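Double Glycine Motif Protease domain from AMS/PCAT Transporter (Lachnospiraceae bacterium C6A11, PDB 6MPZ) probably cleaves the leader peptide from peptide precursors at a double-glycine motif, as the C39-family protease domain of a peptide-secreting AMS/PCAT transporter. Local coordinates at residues P8-V16 with K87-I95; H101-Y112 with N116-M127. All blocks are in the same frame, centred on the assembly; numbering follows the deposited sequence.

Contact 1 of 2, residues P8-V16 with K87-I95; sequences PVTRGRAKV and KEGTFPCII
The ring of Phe91 points CD2 at two carbonyl oxygens of the loop 8-16, Val9 O at 3.4 Å and, farther off, Gly12 O. Both oxygens approach obliquely. Phe91 CG stands beside its own backbone N (chi1 -44°), which lays the ring against the residue that follows helix 82-88: Gly89 C sits 4.0 Å above one face, offset toward the rim. Gly12 O is buried here without a polar partner in the model, which probably costs some stability.

The backbones meet in a single antiparallel bridge, the hydrogen-bonded pair Val9-Phe91, with Val9 N 2.9 Å from Phe91 O and Phe91 N 2.8 Å from Val9 O. The N-terminal segment thereby clips onto the link between helix 82-88 and strand 93-97, in a domain of the papain-like C39 peptidase family, and Tyr38 of helix 27-38 packs on Val9, Ala14 and Pro92.

The Phe91-Pro92 peptide is cis, and Ala14 presses its methyl over this kink: Ala14 CB lies 4.2 Å from Phe91 CB and 4.0 Å from Pro92 CD. Farther along, Val16 meets the other end of the pyrrolidine ring at a slant. Its CG1 is anti to the backbone N (chi1 -175°), leaving CG2 as the branch that reaches Pro92 CB, at 3.8 Å. Just before the bridge, Pro8 CB lies against both CB and OG1 of Thr90; just after it, Thr10 CG2 and Thr90 CG2 approach loosely at 4.4 Å.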
loop_
_atom_site.group_PDB
_atom_site.type_symbol
_atom_site.label_atom_id
_atom_site.label_comp_id
_atom_site.label_asym_id
_atom_site.label_seq_id
_atom_site.Cartn_x
_atom_site.Cartn_y
_atom_site.Cartn_z
ATOM N N PRO A 8 -7.194 7.091 9.261
ATOM C CA PRO A 8 -7.491 6.725 7.885
ATOM C C PRO A 8 -8.797 7.365 7.423
ATOM O O PRO A 8 -9.673 7.651 8.223
ATOM C CB PRO A 8 -7.614 5.191 7.920
ATOM C CG PRO A 8 -7.334 4.742 9.310
ATOM C CD PRO A 8 -7.356 5.943 10.189
ATOM N N VAL A 9 -8.886 7.595 6.124
ATOM C CA VAL A 9 -10.061 8.093 5.477
ATOM C C VAL A 9 -10.880 6.898 5.032
ATOM O O VAL A 9 -10.369 5.972 4.383
ATOM C CB VAL A 9 -9.638 8.940 4.247
ATOM C CG1 VAL A 9 -10.804 9.228 3.292
ATOM C CG2 VAL A 9 -9.001 10.239 4.753
ATOM N N THR A 10 -12.160 6.927 5.339
ATOM C CA THR A 10 -13.104 5.921 4.858
ATOM C C THR A 10 -14.056 6.437 3.791
ATOM O O THR A 10 -14.795 5.635 3.238
ATOM C CB THR A 10 -13.970 5.414 5.998
ATOM O OG1 THR A 10 -15.011 6.347 6.231
ATOM C CG2 THR A 10 -13.169 5.258 7.286
ATOM N N ARG A 11 -14.065 7.756 3.520
ATOM C CA ARG A 11 -15.103 8.385 2.669
ATOM C C ARG A 11 -14.586 8.818 1.303
ATOM O O ARG A 11 -15.000 8.255 0.296
ATOM C CB ARG A 11 -15.748 9.564 3.383
ATOM C CG ARG A 11 -17.286 9.596 3.229
ATOM C CD ARG A 11 -18.133 9.439 4.489
ATOM N NE ARG A 11 -18.790 8.128 4.648
ATOM C CZ ARG A 11 -19.590 7.784 5.652
ATOM N NH1 ARG A 11 -19.906 8.644 6.621
ATOM N NH2 ARG A 11 -20.100 6.554 5.687
ATOM N N GLY A 12 -13.706 9.804 1.249
ATOM C CA GLY A 12 -13.249 10.332 -0.043
ATOM C C GLY A 12 -11.865 9.821 -0.325
ATOM O O GLY A 12 -11.649 8.643 -0.308
ATOM N N ARG A 13 -10.924 10.728 -0.535
ATOM C CA ARG A 13 -9.557 10.388 -0.860
ATOM C C ARG A 13 -8.622 10.937 0.217
ATOM O O ARG A 13 -8.891 11.970 0.815
ATOM C CB ARG A 13 -9.192 10.936 -2.228
ATOM C CG ARG A 13 -10.048 10.342 -3.326
ATOM C CD ARG A 13 -9.854 11.045 -4.672
ATOM N NE ARG A 13 -10.405 12.399 -4.662
ATOM C CZ ARG A 13 -10.022 13.393 -5.465
ATOM N NH1 ARG A 13 -9.076 13.226 -6.413
ATOM N NH2 ARG A 13 -10.614 14.584 -5.344
ATOM N N ALA A 14 -7.532 10.212 0.461
ATOM C CA ALA A 14 -6.471 10.630 1.394
ATOM C C ALA A 14 -5.473 11.491 0.621
ATOM O O ALA A 14 -5.146 11.199 -0.552
ATOM C CB ALA A 14 -5.753 9.436 1.983
ATOM N N LYS A 15 -5.023 12.590 1.256
ATOM C CA LYS A 15 -3.959 13.400 0.710
ATOM C C LYS A 15 -2.647 12.734 1.106
ATOM O O LYS A 15 -2.325 12.696 2.250
ATOM C CB LYS A 15 -4.045 14.848 1.195
ATOM C CG LYS A 15 -5.150 15.615 0.455
ATOM C CD LYS A 15 -5.479 16.973 1.055
ATOM C CE LYS A 15 -4.380 17.998 0.753
ATOM N NZ LYS A 15 -4.748 19.344 1.262
ATOM N N VAL A 16 -1.924 12.200 0.133
ATOM C CA VAL A 16 -0.688 11.430 0.393
ATOM C C VAL A 16 0.431 11.950 -0.483
ATOM O O VAL A 16 0.279 12.006 -1.702
ATOM C CB VAL A 16 -0.855 9.902 0.092
ATOM C CG1 VAL A 16 0.388 9.123 0.497
ATOM C CG2 VAL A 16 -2.053 9.330 0.841
ATOM N N LYS A 87 -16.013 -0.545 -1.235
ATOM C CA LYS A 87 -16.993 -0.431 -0.199
ATOM C C LYS A 87 -16.382 -0.330 1.184
ATOM O O LYS A 87 -16.794 0.521 1.971
ATOM C CB LYS A 87 -17.960 -1.620 -0.302
ATOM C CG LYS A 87 -19.216 -1.475 0.530
ATOM C CD LYS A 87 -20.352 -2.355 -0.030
ATOM C CE LYS A 87 -21.372 -2.672 1.031
ATOM N NZ LYS A 87 -21.936 -1.424 1.601
ATOM N N GLU A 88 -15.412 -1.162 1.474
ATOM C CA GLU A 88 -14.894 -1.332 2.831
ATOM C C GLU A 88 -13.434 -0.880 3.040
ATOM O O GLU A 88 -12.973 -0.818 4.187
ATOM C CB GLU A 88 -14.932 -2.824 3.199
ATOM C CG GLU A 88 -16.146 -3.650 2.785
ATOM C CD GLU A 88 -16.929 -4.260 3.932
ATOM O OE1 GLU A 88 -17.149 -3.481 4.859
ATOM O OE2 GLU A 88 -17.307 -5.451 3.886
ATOM N N GLY A 89 -12.703 -0.593 1.965
ATOM C CA GLY A 89 -11.327 -0.126 2.114
ATOM C C GLY A 89 -11.188 1.116 2.968
ATOM O O GLY A 89 -12.130 1.854 3.102
ATOM N N THR A 90 -10.012 1.352 3.542
ATOM C CA THR A 90 -9.689 2.620 4.160
ATOM C C THR A 90 -8.386 3.085 3.547
ATOM O O THR A 90 -7.595 2.259 3.076
ATOM C CB THR A 90 -9.564 2.460 5.675
ATOM O OG1 THR A 90 -8.357 1.735 5.998
ATOM C CG2 THR A 90 -10.768 1.717 6.183
ATOM N N PHE A 91 -8.174 4.407 3.552
ATOM C CA PHE A 91 -7.120 5.051 2.767
ATOM C C PHE A 91 -6.226 5.943 3.617
ATOM O O PHE A 91 -6.701 6.575 4.559
ATOM C CB PHE A 91 -7.723 5.789 1.577
ATOM C CG PHE A 91 -8.768 4.979 0.870
ATOM C CD1 PHE A 91 -8.408 3.909 0.093
ATOM C CD2 PHE A 91 -10.138 5.250 1.038
ATOM C CE1 PHE A 91 -9.384 3.113 -0.540
ATOM C CE2 PHE A 91 -11.115 4.462 0.420
ATOM C CZ PHE A 91 -10.733 3.387 -0.381
ATOM N N PRO A 92 -4.914 5.964 3.342
ATOM C CA PRO A 92 -4.283 5.190 2.252
ATOM C C PRO A 92 -4.121 3.707 2.640
ATOM O O PRO A 92 -4.142 3.353 3.835
ATOM C CB PRO A 92 -2.909 5.855 2.140
ATOM C CG PRO A 92 -2.596 6.205 3.564
ATOM C CD PRO A 92 -3.902 6.668 4.145
ATOM N N CYS A 93 -3.982 2.876 1.643
ATOM C CA CYS A 93 -3.697 1.441 1.809
ATOM C C CYS A 93 -2.732 1.073 0.680
ATOM O O CYS A 93 -2.622 1.819 -0.334
ATOM C CB CYS A 93 -4.982 0.562 1.723
ATOM S SG CYS A 93 -5.930 0.694 0.160
ATOM N N ILE A 94 -2.064 -0.063 0.821
ATOM C CA ILE A 94 -1.139 -0.526 -0.210
ATOM C C ILE A 94 -1.807 -1.690 -0.919
ATOM O O ILE A 94 -2.378 -2.567 -0.255
ATOM C CB ILE A 94 0.248 -0.957 0.396
ATOM C CG1 ILE A 94 0.976 0.260 1.026
ATOM C CG2 ILE A 94 1.126 -1.545 -0.692
ATOM C CD1 ILE A 94 2.251 -0.032 1.796
ATOM N N ILE A 95 -1.721 -1.705 -2.260
ATOM C CA ILE A 95 -2.338 -2.735 -3.031
ATOM C C ILE A 95 -1.331 -3.324 -4.017
ATOM O O ILE A 95 -0.461 -2.606 -4.539
ATOM C CB ILE A 95 -3.634 -2.285 -3.764
ATOM C CG1 ILE A 95 -3.373 -1.186 -4.812
ATOM C CG2 ILE A 95 -4.656 -1.835 -2.765
ATOM C CD1 ILE A 95 -4.537 -0.859 -5.748
#

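Contact 2 of 2, residues H101-Y112 with N116-M127; sequences HFVVLKGFKGKY and NDPAKGDVKIPM
His101 NE2 donates to Asp117 OD1 at 2.7 Å, nearly straight (169°); the oxygen lies in the imidazole plane, but the carboxylate is rotated 48° from the ring and is met from above its own plane. Asp117 CG is anti to the backbone N (chi1 -178°), which carries OD1 across to the histidine. From the opposite face of the carboxylate, Ala119 N reaches the same OD1 at 2.8 Å, an Asx turn. Lys106, bent midway along its chain, crosses Asn116 at about a right angle and puts NZ 3.2 Å from Asn116 OD1, above the amide carbonyl plane; a water lies 3.0 Å from Lys106 NZ. Asn116 ND2 turns to Val16 O.

Backbone pairing joins Val104 and Asn116 in an antiparallel hydrogen-bonded pair, and Tyr112 and Pro126 in a non-hydrogen-bonded one. At the turn 109-112, Met127 N donates to Lys111 O at 2.9 Å.

Aromatic contacts gather at the turn. Lys124 NZ stands 3.1 Å from the centroid of Tyr112, over the ring centre, a cation-pi contact. Met127 crosses Phe108 at about a right angle, its CE 3.5 Å from Phe108 CD1 and the sulfur oblique to the ring, a Met-aromatic contact.

Two donors on opposite faces probably steady the Asp117 carboxylate, which in turn would orient the His101 ring, consistent with a Cys-His-Asp triad completed by Cys27, which the imidazole touches.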
loop_
_atom_site.group_PDB
_atom_site.type_symbol
_atom_site.label_atom_id
_atom_site.label_comp_id
_atom_site.label_asym_id
_atom_site.label_seq_id
_atom_site.Cartn_x
_atom_site.Cartn_y
_atom_site.Cartn_z
ATOM N N HIS A 101 4.003 -5.579 -8.509
ATOM C CA HIS A 101 4.202 -4.154 -8.201
ATOM C C HIS A 101 3.299 -3.810 -7.006
ATOM O O HIS A 101 2.291 -4.506 -6.715
ATOM C CB HIS A 101 3.903 -3.311 -9.471
ATOM C CG HIS A 101 4.297 -1.858 -9.396
ATOM N ND1 HIS A 101 5.579 -1.435 -9.125
ATOM C CD2 HIS A 101 3.582 -0.733 -9.627
ATOM C CE1 HIS A 101 5.641 -0.118 -9.177
ATOM N NE2 HIS A 101 4.432 0.336 -9.451
ATOM N N PHE A 102 3.727 -2.798 -6.270
ATOM C CA PHE A 102 2.937 -2.236 -5.201
ATOM C C PHE A 102 2.748 -0.765 -5.503
ATOM O O PHE A 102 3.695 -0.072 -5.908
ATOM C CB PHE A 102 3.608 -2.395 -3.849
ATOM C CG PHE A 102 3.638 -3.793 -3.347
ATOM C CD1 PHE A 102 2.464 -4.442 -2.995
ATOM C CD2 PHE A 102 4.852 -4.475 -3.205
ATOM C CE1 PHE A 102 2.494 -5.736 -2.534
ATOM C CE2 PHE A 102 4.872 -5.780 -2.759
ATOM C CZ PHE A 102 3.699 -6.402 -2.421
ATOM N N VAL A 103 1.509 -0.302 -5.313
ATOM C CA VAL A 103 1.168 1.094 -5.398
ATOM C C VAL A 103 0.370 1.492 -4.155
ATOM O O VAL A 103 -0.126 0.626 -3.420
ATOM C CB VAL A 103 0.413 1.400 -6.675
ATOM C CG1 VAL A 103 1.230 0.975 -7.895
ATOM C CG2 VAL A 103 -0.987 0.750 -6.677
ATOM N N VAL A 104 0.259 2.809 -3.921
ATOM C CA VAL A 104 -0.545 3.336 -2.805
ATOM C C VAL A 104 -1.903 3.815 -3.292
ATOM O O VAL A 104 -1.950 4.695 -4.147
ATOM C CB VAL A 104 0.130 4.508 -2.099
ATOM C CG1 VAL A 104 -0.771 5.013 -0.949
ATOM C CG2 VAL A 104 1.462 4.057 -1.558
ATOM N N LEU A 105 -2.979 3.239 -2.739
ATOM C CA LEU A 105 -4.352 3.636 -3.095
ATOM C C LEU A 105 -4.845 4.718 -2.127
ATOM O O LEU A 105 -4.904 4.488 -0.868
ATOM C CB LEU A 105 -5.307 2.440 -3.097
ATOM C CG LEU A 105 -6.804 2.637 -3.452
ATOM C CD1 LEU A 105 -6.979 3.331 -4.790
ATOM C CD2 LEU A 105 -7.560 1.325 -3.506
ATOM N N LYS A 106 -5.169 5.882 -2.708
ATOM C CA LYS A 106 -5.624 7.036 -1.961
ATOM C C LYS A 106 -7.139 7.102 -1.840
ATOM O O LYS A 106 -7.635 7.678 -0.870
ATOM C CB LYS A 106 -5.126 8.319 -2.595
ATOM C CG LYS A 106 -3.604 8.441 -2.606
ATOM C CD LYS A 106 -3.171 9.747 -3.225
ATOM C CE LYS A 106 -3.352 9.671 -4.723
ATOM N NZ LYS A 106 -2.940 10.895 -5.395
ATOM N N GLY A 107 -7.841 6.486 -2.800
ATOM C CA GLY A 107 -9.298 6.335 -2.804
ATOM C C GLY A 107 -9.853 6.339 -4.207
ATOM O O GLY A 107 -9.105 6.208 -5.177
ATOM N N PHE A 108 -11.164 6.568 -4.292
ATOM C CA PHE A 108 -11.946 6.549 -5.539
ATOM C C PHE A 108 -12.786 7.819 -5.642
ATOM O O PHE A 108 -13.208 8.381 -4.614
ATOM C CB PHE A 108 -12.874 5.343 -5.531
ATOM C CG PHE A 108 -12.151 4.011 -5.447
ATOM C CD1 PHE A 108 -11.624 3.401 -6.595
ATOM C CD2 PHE A 108 -12.004 3.354 -4.223
ATOM C CE1 PHE A 108 -10.957 2.199 -6.521
ATOM C CE2 PHE A 108 -11.327 2.138 -4.143
ATOM C CZ PHE A 108 -10.817 1.556 -5.286
ATOM N N LYS A 109 -12.963 8.312 -6.865
ATOM C CA LYS A 109 -13.980 9.318 -7.144
ATOM C C LYS A 109 -14.445 9.160 -8.583
ATOM O O LYS A 109 -13.631 9.034 -9.496
ATOM C CB LYS A 109 -13.441 10.728 -6.922
ATOM C CG LYS A 109 -14.458 11.860 -7.043
ATOM C CD LYS A 109 -13.756 13.210 -7.303
ATOM C CE LYS A 109 -14.335 14.299 -6.428
ATOM N NZ LYS A 109 -14.442 13.977 -4.954
ATOM N N GLY A 110 -15.763 9.161 -8.777
ATOM C CA GLY A 110 -16.336 8.929 -10.100
ATOM C C GLY A 110 -15.904 7.615 -10.705
ATOM O O GLY A 110 -15.922 6.596 -10.030
ATOM N N LYS A 111 -15.496 7.652 -11.978
ATOM C CA LYS A 111 -15.036 6.500 -12.721
ATOM C C LYS A 111 -13.526 6.270 -12.578
ATOM O O LYS A 111 -12.908 5.723 -13.487
ATOM C CB LYS A 111 -15.434 6.673 -14.189
ATOM C CG LYS A 111 -16.951 6.489 -14.362
ATOM C CD LYS A 111 -17.777 7.762 -14.332
ATOM C CE LYS A 111 -18.005 8.276 -15.748
ATOM N NZ LYS A 111 -18.869 7.364 -16.581
ATOM N N TYR A 112 -12.950 6.718 -11.465
ATOM C CA TYR A 112 -11.470 6.829 -11.317
ATOM C C TYR A 112 -10.982 6.390 -9.924
ATOM O O TYR A 112 -11.605 6.716 -8.887
ATOM C CB TYR A 112 -10.968 8.259 -11.649
ATOM C CG TYR A 112 -11.128 8.588 -13.104
ATOM C CD1 TYR A 112 -10.262 8.066 -14.029
ATOM C CD2 TYR A 112 -12.189 9.382 -13.568
ATOM C CE1 TYR A 112 -10.409 8.329 -15.384
ATOM C CE2 TYR A 112 -12.380 9.591 -14.918
ATOM C CZ TYR A 112 -11.477 9.077 -15.824
ATOM O OH TYR A 112 -11.597 9.279 -17.173
ATOM N N ASN A 116 -0.860 6.704 -5.882
ATOM C CA ASN A 116 0.558 7.129 -5.979
ATOM C C ASN A 116 1.321 5.884 -6.358
ATOM O O ASN A 116 1.492 4.984 -5.549
ATOM C CB ASN A 116 1.055 7.703 -4.630
ATOM C CG ASN A 116 0.580 9.145 -4.382
ATOM O OD1 ASN A 116 0.035 9.795 -5.296
ATOM N ND2 ASN A 116 0.743 9.636 -3.128
ATOM N N ASP A 117 1.674 5.807 -7.637
ATOM C CA ASP A 117 2.442 4.726 -8.191
ATOM C C ASP A 117 3.946 5.091 -8.052
ATOM O O ASP A 117 4.384 6.101 -8.597
ATOM C CB ASP A 117 2.081 4.544 -9.669
ATOM C CG ASP A 117 2.826 3.387 -10.320
ATOM O OD1 ASP A 117 3.952 2.978 -9.894
ATOM O OD2 ASP A 117 2.274 2.858 -11.288
ATOM N N PRO A 118 4.746 4.264 -7.339
ATOM C CA PRO A 118 6.179 4.604 -7.153
ATOM C C PRO A 118 6.992 4.692 -8.453
ATOM O O PRO A 118 8.037 5.339 -8.469
ATOM C CB PRO A 118 6.700 3.489 -6.249
ATOM C CG PRO A 118 5.518 2.862 -5.640
ATOM C CD PRO A 118 4.357 3.071 -6.572
ATOM N N ALA A 119 6.512 4.052 -9.519
ATOM C CA ALA A 119 7.128 4.148 -10.857
ATOM C C ALA A 119 6.662 5.333 -11.670
ATOM O O ALA A 119 7.319 5.685 -12.631
ATOM C CB ALA A 119 6.874 2.871 -11.653
ATOM N N LYS A 120 5.503 5.915 -11.346
ATOM C CA LYS A 120 4.920 6.975 -12.188
ATOM C C LYS A 120 4.549 8.262 -11.482
ATOM O O LYS A 120 4.405 9.247 -12.157
ATOM C CB LYS A 120 3.717 6.416 -12.973
ATOM C CG LYS A 120 4.133 5.351 -13.983
ATOM C CD LYS A 120 3.086 5.086 -15.059
ATOM C CE LYS A 120 1.849 4.365 -14.536
ATOM N NZ LYS A 120 0.648 4.727 -15.341
ATOM N N GLY A 121 4.447 8.282 -10.142
ATOM C CA GLY A 121 3.919 9.447 -9.428
ATOM C C GLY A 121 2.404 9.310 -9.209
ATOM O O GLY A 121 1.853 8.190 -9.190
ATOM N N ASP A 122 1.746 10.440 -9.018
ATOM C CA ASP A 122 0.299 10.449 -8.775
ATOM C C ASP A 122 -0.517 10.295 -10.080
ATOM O O ASP A 122 -0.381 11.096 -10.996
ATOM C CB ASP A 122 -0.156 11.615 -7.888
ATOM C CG ASP A 122 -0.045 12.950 -8.550
ATOM O OD1 ASP A 122 1.062 13.335 -8.907
ATOM O OD2 ASP A 122 -1.065 13.627 -8.687
ATOM N N VAL A 123 -1.312 9.228 -10.163
ATOM C CA VAL A 123 -2.074 8.925 -11.376
ATOM C C VAL A 123 -3.574 8.672 -11.088
ATOM O O VAL A 123 -3.976 8.406 -9.931
ATOM C CB VAL A 123 -1.431 7.769 -12.181
ATOM C CG1 VAL A 123 -0.111 8.231 -12.769
ATOM C CG2 VAL A 123 -1.192 6.536 -11.332
ATOM N N LYS A 124 -4.382 8.820 -12.133
ATOM C CA LYS A 124 -5.820 8.558 -12.062
ATOM C C LYS A 124 -6.064 7.392 -12.976
ATOM O O LYS A 124 -5.819 7.487 -14.168
ATOM C CB LYS A 124 -6.714 9.742 -12.424
ATOM C CG LYS A 124 -6.102 10.892 -13.177
ATOM C CD LYS A 124 -7.060 12.077 -13.225
ATOM C CE LYS A 124 -8.575 11.782 -13.240
ATOM N NZ LYS A 124 -9.126 11.078 -14.435
ATOM N N ILE A 125 -6.500 6.279 -12.423
ATOM C CA ILE A 125 -6.725 5.060 -13.207
ATOM C C ILE A 125 -8.260 4.924 -13.454
ATOM O O ILE A 125 -9.056 4.961 -12.510
ATOM C CB ILE A 125 -6.126 3.816 -12.492
ATOM C CG1 ILE A 125 -4.659 4.055 -12.065
ATOM C CG2 ILE A 125 -6.219 2.574 -13.344
ATOM C CD1 ILE A 125 -3.630 4.230 -13.170
ATOM N N PRO A 126 -8.675 4.796 -14.728
ATOM C CA PRO A 126 -10.082 4.421 -15.017
ATOM C C PRO A 126 -10.479 3.122 -14.332
ATOM O O PRO A 126 -9.670 2.180 -14.307
ATOM C CB PRO A 126 -10.114 4.245 -16.547
ATOM C CG PRO A 126 -8.857 4.850 -17.060
ATOM C CD PRO A 126 -7.852 4.892 -15.951
ATOM N N MET A 127 -11.696 3.063 -13.806
ATOM C CA MET A 127 -12.190 1.888 -13.064
ATOM C C MET A 127 -11.989 0.573 -13.726
ATOM O O MET A 127 -11.702 -0.401 -13.061
ATOM C CB MET A 127 -13.683 1.972 -12.791
ATOM C CG MET A 127 -14.028 2.758 -11.591
ATOM S SD MET A 127 -13.112 2.330 -10.100
ATOM C CE MET A 127 -14.114 3.380 -9.050
HETATM O O HOH W 1 -3.867 10.216 -8.159
#

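In the fold
The two contacts, with centres about 11 Å apart, meet along neighbouring strands 93-97 and 101-109 of one antiparallel sheet, where Cys93 O lies 2.8 Å from Leu105 N. A side chain of contact 2 also reaches the backbone of contact 1: Asn116 ND2, one residue before Asp117 of the probable triad, lies 2.8 Å from Val16 O, a probable hydrogen bond. Phe91 CB packs 3.1 Å from Lys106 O, and the backbones of Ala14 and Lys106 are also hydrogen-bonded. Contact 2 reaches the bound peptide, whose backbone is hydrogen-bonded to His101 ND1 and packed by Phe102; that phenylalanine side chain is about 10 Å from the hexaoxaicosane ligand.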